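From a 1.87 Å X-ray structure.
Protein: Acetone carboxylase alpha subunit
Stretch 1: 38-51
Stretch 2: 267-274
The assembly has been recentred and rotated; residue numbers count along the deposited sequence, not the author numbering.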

ATOM      1  N   THR A  38       6.265  37.522  21.333  1.00 23.61           N
ATOM      2  CA  THR A  38       5.532  38.766  21.127  1.00 23.32           C
ATOM      3  C   THR A  38       4.009  38.620  21.038  1.00 23.06           C
ATOM      4  O   THR A  38       3.312  39.606  21.131  1.00 23.23           O
ATOM      5  CB  THR A  38       5.983  39.468  19.823  1.00 22.40           C
ATOM      6  OG1 THR A  38       5.520  38.724  18.681  1.00 20.95           O
ATOM      7  CG2 THR A  38       7.523  39.656  19.766  1.00 22.57           C
ATOM      8  N   GLY A  39       3.489  37.426  20.784  1.00 22.62           N
ATOM      9  CA  GLY A  39       2.078  37.281  20.472  1.00 22.32           C
ATOM     10  C   GLY A  39       1.656  37.730  19.077  1.00 21.22           C
ATOM     11  O   GLY A  39       0.477  37.675  18.765  1.00 20.91           O
ATOM     12  N   ARG A  40       2.592  38.145  18.221  1.00 20.82           N
ATOM     13  CA  ARG A  40       2.281  38.507  16.831  1.00 20.33           C
ATOM     14  C   ARG A  40       3.000  37.571  15.875  1.00 18.75           C
ATOM     15  O   ARG A  40       4.121  37.185  16.165  1.00 18.65           O
ATOM     16  CB  ARG A  40       2.726  39.934  16.571  1.00 21.72           C
ATOM     17  CG  ARG A  40       1.867  40.921  17.354  1.00 24.08           C
ATOM     18  CD  ARG A  40       2.681  42.039  17.853  1.00 26.21           C
ATOM     19  NE  ARG A  40       1.943  42.928  18.740  1.00 28.62           N
ATOM     20  CZ  ARG A  40       1.080  43.876  18.359  1.00 29.97           C
ATOM     21  NH1 ARG A  40       0.527  44.623  19.311  1.00 32.42           N
ATOM     22  NH2 ARG A  40       0.746  44.099  17.066  1.00 29.43           N
ATOM     23  N   TYR A  41       2.381  37.211  14.752  1.00 17.32           N
ATOM     24  CA  TYR A  41       3.057  36.310  13.806  1.00 16.59           C
ATOM     25  C   TYR A  41       4.430  36.889  13.365  1.00 16.37           C
ATOM     26  O   TYR A  41       4.530  38.052  12.959  1.00 15.88           O
ATOM     27  CB  TYR A  41       2.207  36.006  12.569  1.00 15.83           C
ATOM     28  CG  TYR A  41       2.928  35.129  11.553  1.00 15.50           C
ATOM     29  CD1 TYR A  41       3.057  33.748  11.761  1.00 15.57           C
ATOM     30  CD2 TYR A  41       3.541  35.669  10.426  1.00 14.99           C
ATOM     31  CE1 TYR A  41       3.745  32.947  10.853  1.00 15.17           C
ATOM     32  CE2 TYR A  41       4.212  34.865   9.510  1.00 14.53           C
ATOM     33  CZ  TYR A  41       4.302  33.515   9.717  1.00 14.72           C
ATOM     34  OH  TYR A  41       4.947  32.716   8.804  1.00 14.39           O
ATOM     35  N   ALA A  42       5.465  36.058  13.499  1.00 16.54           N
ATOM     36  CA  ALA A  42       6.827  36.407  13.105  1.00 17.07           C
ATOM     37  C   ALA A  42       7.433  37.615  13.866  1.00 17.90           C
ATOM     38  O   ALA A  42       8.422  38.200  13.399  1.00 17.78           O
ATOM     39  CB  ALA A  42       6.887  36.661  11.603  1.00 16.26           C
ATOM     40  N   GLY A  43       6.850  38.003  15.001  1.00 18.76           N
ATOM     41  CA  GLY A  43       7.276  39.221  15.716  1.00 19.92           C
ATOM     42  C   GLY A  43       6.961  40.554  15.064  1.00 20.41           C
ATOM     43  O   GLY A  43       7.499  41.585  15.475  1.00 20.81           O
ATOM     44  N   LEU A  44       6.050  40.558  14.090  1.00 20.49           N
ATOM     45  CA  LEU A  44       5.687  41.770  13.354  1.00 20.90           C
ATOM     46  C   LEU A  44       4.773  42.685  14.168  1.00 22.44           C
ATOM     47  O   LEU A  44       3.535  42.571  14.115  1.00 22.37           O
ATOM     48  CB  LEU A  44       5.021  41.405  12.027  1.00 19.88           C
ATOM     49  CG  LEU A  44       5.925  40.760  10.982  1.00 19.41           C
ATOM     50  CD1 LEU A  44       5.140  40.047   9.881  1.00 18.91           C
ATOM     51  CD2 LEU A  44       6.869  41.793  10.376  1.00 19.53           C
ATOM     52  N   LYS A  45       5.392  43.610  14.900  1.00 24.78           N
ATOM     53  CA  LYS A  45       4.685  44.654  15.671  1.00 26.96           C
ATOM     54  C   LYS A  45       4.071  45.754  14.821  1.00 26.78           C
ATOM     55  O   LYS A  45       3.111  46.396  15.236  1.00 27.35           O
ATOM     56  CB  LYS A  45       5.611  45.254  16.727  1.00 28.87           C
ATOM     57  CG  LYS A  45       5.917  44.234  17.799  1.00 30.56           C
ATOM     58  CD  LYS A  45       6.995  44.661  18.769  1.00 32.55           C
ATOM     59  CE  LYS A  45       7.071  43.642  19.890  1.00 33.81           C
ATOM     60  NZ  LYS A  45       7.760  44.203  21.072  1.00 36.07           N
ATOM     61  N   THR A  46       4.683  46.013  13.677  1.00 26.17           N
ATOM     62  CA  THR A  46       4.096  46.867  12.661  1.00 25.67           C
ATOM     63  C   THR A  46       4.164  46.089  11.337  1.00 23.92           C
ATOM     64  O   THR A  46       4.953  45.144  11.176  1.00 22.72           O
ATOM     65  CB  THR A  46       4.820  48.233  12.532  1.00 26.87           C
ATOM     66  OG1 THR A  46       6.100  48.060  11.922  1.00 27.40           O
ATOM     67  CG2 THR A  46       5.001  48.927  13.886  1.00 27.72           C
ATOM     68  N   LEU A  47       3.314  46.498  10.419  1.00 23.25           N
ATOM     69  CA  LEU A  47       3.289  45.966   9.050  1.00 22.83           C
ATOM     70  C   LEU A  47       3.733  47.058   8.048  1.00 23.33           C
ATOM     71  O   LEU A  47       2.887  47.810   7.549  1.00 22.86           O
ATOM     72  CB  LEU A  47       1.881  45.454   8.742  1.00 21.93           C
ATOM     73  CG  LEU A  47       1.331  44.393   9.718  1.00 22.19           C
ATOM     74  CD1 LEU A  47      -0.014  43.868   9.227  1.00 21.82           C
ATOM     75  CD2 LEU A  47       2.275  43.228   9.831  1.00 21.95           C
ATOM     76  N   GLU A  48       5.052  47.144   7.769  1.00 24.93           N
ATOM     77  CA  GLU A  48       5.603  48.295   7.011  1.00 26.39           C
ATOM     78  C   GLU A  48       5.007  48.436   5.610  1.00 24.08           C
ATOM     79  O   GLU A  48       4.665  49.537   5.215  1.00 23.50           O
ATOM     80  CB  GLU A  48       7.128  48.245   6.889  1.00 29.67           C
ATOM     81  CG  GLU A  48       7.942  48.514   8.125  1.00 34.37           C
ATOM     82  CD  GLU A  48       9.467  48.378   7.868  1.00 38.36           C
ATOM     83  OE1 GLU A  48      10.012  48.555   6.701  1.00 39.95           O
ATOM     84  OE2 GLU A  48      10.132  48.040   8.881  1.00 42.14           O
ATOM     85  N   LEU A  49       4.939  47.344   4.853  1.00 22.11           N
ATOM     86  CA  LEU A  49       4.391  47.417   3.510  1.00 21.39           C
ATOM     87  C   LEU A  49       2.910  47.868   3.555  1.00 21.82           C
ATOM     88  O   LEU A  49       2.533  48.814   2.868  1.00 21.74           O
ATOM     89  CB  LEU A  49       4.541  46.103   2.745  1.00 19.77           C
ATOM     90  CG  LEU A  49       4.168  46.167   1.253  1.00 19.20           C
ATOM     91  CD1 LEU A  49       5.249  46.882   0.470  1.00 19.35           C
ATOM     92  CD2 LEU A  49       3.974  44.776   0.649  1.00 18.37           C
ATOM     93  N   ARG A  50       2.115  47.208   4.392  1.00 22.04           N
ATOM     94  CA  ARG A  50       0.709  47.562   4.491  1.00 23.14           C
ATOM     95  C   ARG A  50       0.459  49.019   4.910  1.00 23.04           C
ATOM     96  O   ARG A  50      -0.388  49.691   4.309  1.00 22.24           O
ATOM     97  CB  ARG A  50      -0.015  46.649   5.458  1.00 24.39           C
ATOM     98  CG  ARG A  50      -1.490  46.948   5.444  1.00 26.71           C
ATOM     99  CD  ARG A  50      -2.257  45.807   5.977  1.00 29.15           C
ATOM    100  NE  ARG A  50      -2.546  45.904   7.394  1.00 31.77           N
ATOM    101  CZ  ARG A  50      -3.718  46.232   7.937  1.00 34.52           C
ATOM    102  NH1 ARG A  50      -4.742  46.636   7.196  1.00 37.79           N
ATOM    103  NH2 ARG A  50      -3.840  46.192   9.258  1.00 34.44           N
ATOM    104  N   GLU A  51       1.221  49.490   5.899  1.00 23.39           N
ATOM    105  CA  GLU A  51       1.004  50.808   6.471  1.00 24.84           C
ATOM    106  C   GLU A  51       1.616  51.925   5.612  1.00 24.97           C
ATOM    107  O   GLU A  51       0.972  52.936   5.405  1.00 24.52           O
ATOM    108  CB  GLU A  51       1.534  50.886   7.920  1.00 26.03           C
ATOM    109  CG  GLU A  51       0.772  49.992   8.917  1.00 26.68           C
ATOM    110  CD  GLU A  51       1.517  49.784  10.254  1.00 28.79           C
ATOM    111  OE1 GLU A  51       2.235  50.728  10.706  1.00 32.25           O
ATOM    112  OE2 GLU A  51       1.388  48.673  10.867  1.00 28.82           O
TER
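Stretch 2 (267-274) AVEHGRLG

Stretch 2 is helical throughout, a segment of a longer helix that extends beyond it in both directions. Its backbone bonds follow the i to i+4 pattern: Gly271 N to Ala267 O and Arg272 N to Val268 O are both 3.1 Å, and Leu273 N to Glu269 O and Gly274 N to His270 O are both 3.0 Å. Stretch 1 is mostly irregular. Gly39 leaves the preceding helix with phi/psi of 75/4°, and a CB there would be jammed against the carbonyl O of Thr38. A tight turn follows, held by Gly43 N to Arg40 O and Leu44 N to Tyr41 O, each 3.1 Å. Leu47 then occupies the N-cap position of a helix beginning at Glu48; its N donates to Glu51 OE2 at 2.9 Å, and its O accepts from Glu51 N, also at 2.9 Å.

The CA atoms approach most closely at Tyr41 and Glu269, 5.1 Å apart, and separate to 8.1 Å for Leu47 and His270 and 8.7 Å for Arg50 and Ala267. Stretch 1 passes transversely over the helix: its partners step from Glu269 to His270 and then back to Ala267, so there is no steady parallel or antiparallel register. With so much of stretch 1 irregular, no crossing angle is assigned. The contact buries 527 Å² summed over both sides.

Glu269 is the hub. Its OE1 accepts the direct hydrogen bond between the stretches, from Tyr41 N at 2.8 Å with an N-H...O angle of 150°. The carboxylate is also gripped within its own helix, by Arg272 NE to Glu269 OE1 at 2.9 Å and by the salt bridge from Arg272 NH2 to Glu269 OE2 at 2.8 Å. The Arg272 guanidinium in turn presents a face to Gly39, with Gly39 O 3.6 Å from Arg272 CZ. Arg40 NH2 stays 4.2 Å from Glu269 OE2, beyond a salt bridge, but a water spans the gap: it accepts from Arg40 NH2 at 2.7 Å and donates to Glu269 OE2 at 2.6 Å and to Leu44 O at 2.8 Å.

Apolar contacts lie beside this polar centre. Val268 covers one face of the Tyr41 ring, its CG1 3.6 Å from the ring centroid and 8° off the normal. Leu47 CD2 lies 3.8 Å from Glu269 CG, while Leu47 CD1 meets Leu273 CD1 at 4.1 Å.

Arg50 reaches His270 from the new helix. Its guanidinium lies flat on the imidazole, centres 3.9 Å apart and planes at 18°. Arg50 NH1 and His270 NE2 are 3.5 Å apart, but the angle is too poor for a hydrogen bond, so the contact is one of stacking.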

ATOM      1  N   ALA A 267       1.090  39.371   5.347  1.00 14.53           N
ATOM      2  CA  ALA A 267      -0.273  38.899   5.022  1.00 14.37           C
ATOM      3  C   ALA A 267      -0.814  37.925   6.104  1.00 14.21           C
ATOM      4  O   ALA A 267      -2.007  37.933   6.400  1.00 13.82           O
ATOM      5  CB  ALA A 267      -0.334  38.266   3.622  1.00 14.41           C
ATOM      6  N   VAL A 268       0.077  37.148   6.729  1.00 14.02           N
ATOM      7  CA  VAL A 268      -0.299  36.217   7.770  1.00 14.07           C
ATOM      8  C   VAL A 268      -0.685  36.976   9.055  1.00 14.27           C
ATOM      9  O   VAL A 268      -1.771  36.736   9.657  1.00 14.11           O
ATOM     10  CB  VAL A 268       0.847  35.190   8.051  1.00 14.10           C
ATOM     11  CG1 VAL A 268       0.393  34.155   9.080  1.00 14.14           C
ATOM     12  CG2 VAL A 268       1.316  34.481   6.788  1.00 14.07           C
ATOM     13  N   GLU A 269       0.164  37.902   9.484  1.00 14.50           N
ATOM     14  CA  GLU A 269      -0.154  38.707  10.687  1.00 14.82           C
ATOM     15  C   GLU A 269      -1.436  39.547  10.477  1.00 14.85           C
ATOM     16  O   GLU A 269      -2.233  39.705  11.399  1.00 14.51           O
ATOM     17  CB  GLU A 269       1.033  39.597  11.101  1.00 15.13           C
ATOM     18  CG  GLU A 269       0.769  40.651  12.182  1.00 15.54           C
ATOM     19  CD  GLU A 269       0.290  40.108  13.527  1.00 15.81           C
ATOM     20  OE1 GLU A 269       0.303  38.863  13.759  1.00 15.75           O
ATOM     21  OE2 GLU A 269      -0.102  40.966  14.389  1.00 16.49           O
ATOM     22  N   HIS A 270      -1.623  40.064   9.264  1.00 14.96           N
ATOM     23  CA  HIS A 270      -2.873  40.778   8.904  1.00 15.14           C
ATOM     24  C   HIS A 270      -4.114  39.868   9.135  1.00 15.04           C
ATOM     25  O   HIS A 270      -5.141  40.299   9.685  1.00 14.84           O
ATOM     26  CB  HIS A 270      -2.751  41.240   7.450  1.00 15.34           C
ATOM     27  CG  HIS A 270      -3.877  42.100   6.954  1.00 15.63           C
ATOM     28  ND1 HIS A 270      -3.931  42.537   5.649  1.00 15.71           N
ATOM     29  CD2 HIS A 270      -4.981  42.591   7.557  1.00 15.83           C
ATOM     30  CE1 HIS A 270      -5.006  43.277   5.477  1.00 15.87           C
ATOM     31  NE2 HIS A 270      -5.662  43.331   6.613  1.00 15.78           N
ATOM     32  N   GLY A 271      -4.016  38.621   8.695  1.00 14.78           N
ATOM     33  CA  GLY A 271      -5.020  37.577   9.017  1.00 14.72           C
ATOM     34  C   GLY A 271      -5.336  37.383  10.486  1.00 14.83           C
ATOM     35  O   GLY A 271      -6.507  37.294  10.863  1.00 14.33           O
ATOM     36  N   ARG A 272      -4.295  37.285  11.318  1.00 14.90           N
ATOM     37  CA  ARG A 272      -4.479  37.163  12.785  1.00 15.13           C
ATOM     38  C   ARG A 272      -5.201  38.385  13.352  1.00 15.15           C
ATOM     39  O   ARG A 272      -6.164  38.239  14.114  1.00 14.94           O
ATOM     40  CB  ARG A 272      -3.150  36.956  13.523  1.00 15.54           C
ATOM     41  CG  ARG A 272      -3.298  36.580  15.008  1.00 15.88           C
ATOM     42  CD  ARG A 272      -2.009  36.698  15.795  1.00 16.33           C
ATOM     43  NE  ARG A 272      -1.589  38.089  15.841  1.00 16.68           N
ATOM     44  CZ  ARG A 272      -2.096  39.022  16.653  1.00 17.31           C
ATOM     45  NH1 ARG A 272      -3.029  38.716  17.570  1.00 17.76           N
ATOM     46  NH2 ARG A 272      -1.658  40.277  16.575  1.00 17.53           N
ATOM     47  N   LEU A 273      -4.740  39.565  12.976  1.00 15.00           N
ATOM     48  CA  LEU A 273      -5.399  40.834  13.376  1.00 15.36           C
ATOM     49  C   LEU A 273      -6.894  40.883  13.003  1.00 15.24           C
ATOM     50  O   LEU A 273      -7.714  41.356  13.777  1.00 15.15           O
ATOM     51  CB  LEU A 273      -4.663  42.077  12.788  1.00 15.58           C
ATOM     52  CG  LEU A 273      -3.257  42.312  13.370  1.00 15.84           C
ATOM     53  CD1 LEU A 273      -2.457  43.278  12.486  1.00 16.01           C
ATOM     54  CD2 LEU A 273      -3.303  42.811  14.827  1.00 16.18           C
ATOM     55  N   GLY A 274      -7.213  40.402  11.813  1.00 15.12           N
ATOM     56  CA  GLY A 274      -8.605  40.317  11.284  1.00 15.06           C
ATOM     57  C   GLY A 274      -9.504  39.430  12.155  1.00 15.17           C
ATOM     58  O   GLY A 274     -10.639  39.811  12.482  1.00 15.09           O
TER
HETATM   59  O   HOH W   1       0.896  43.390  14.429  1.00 19.42           O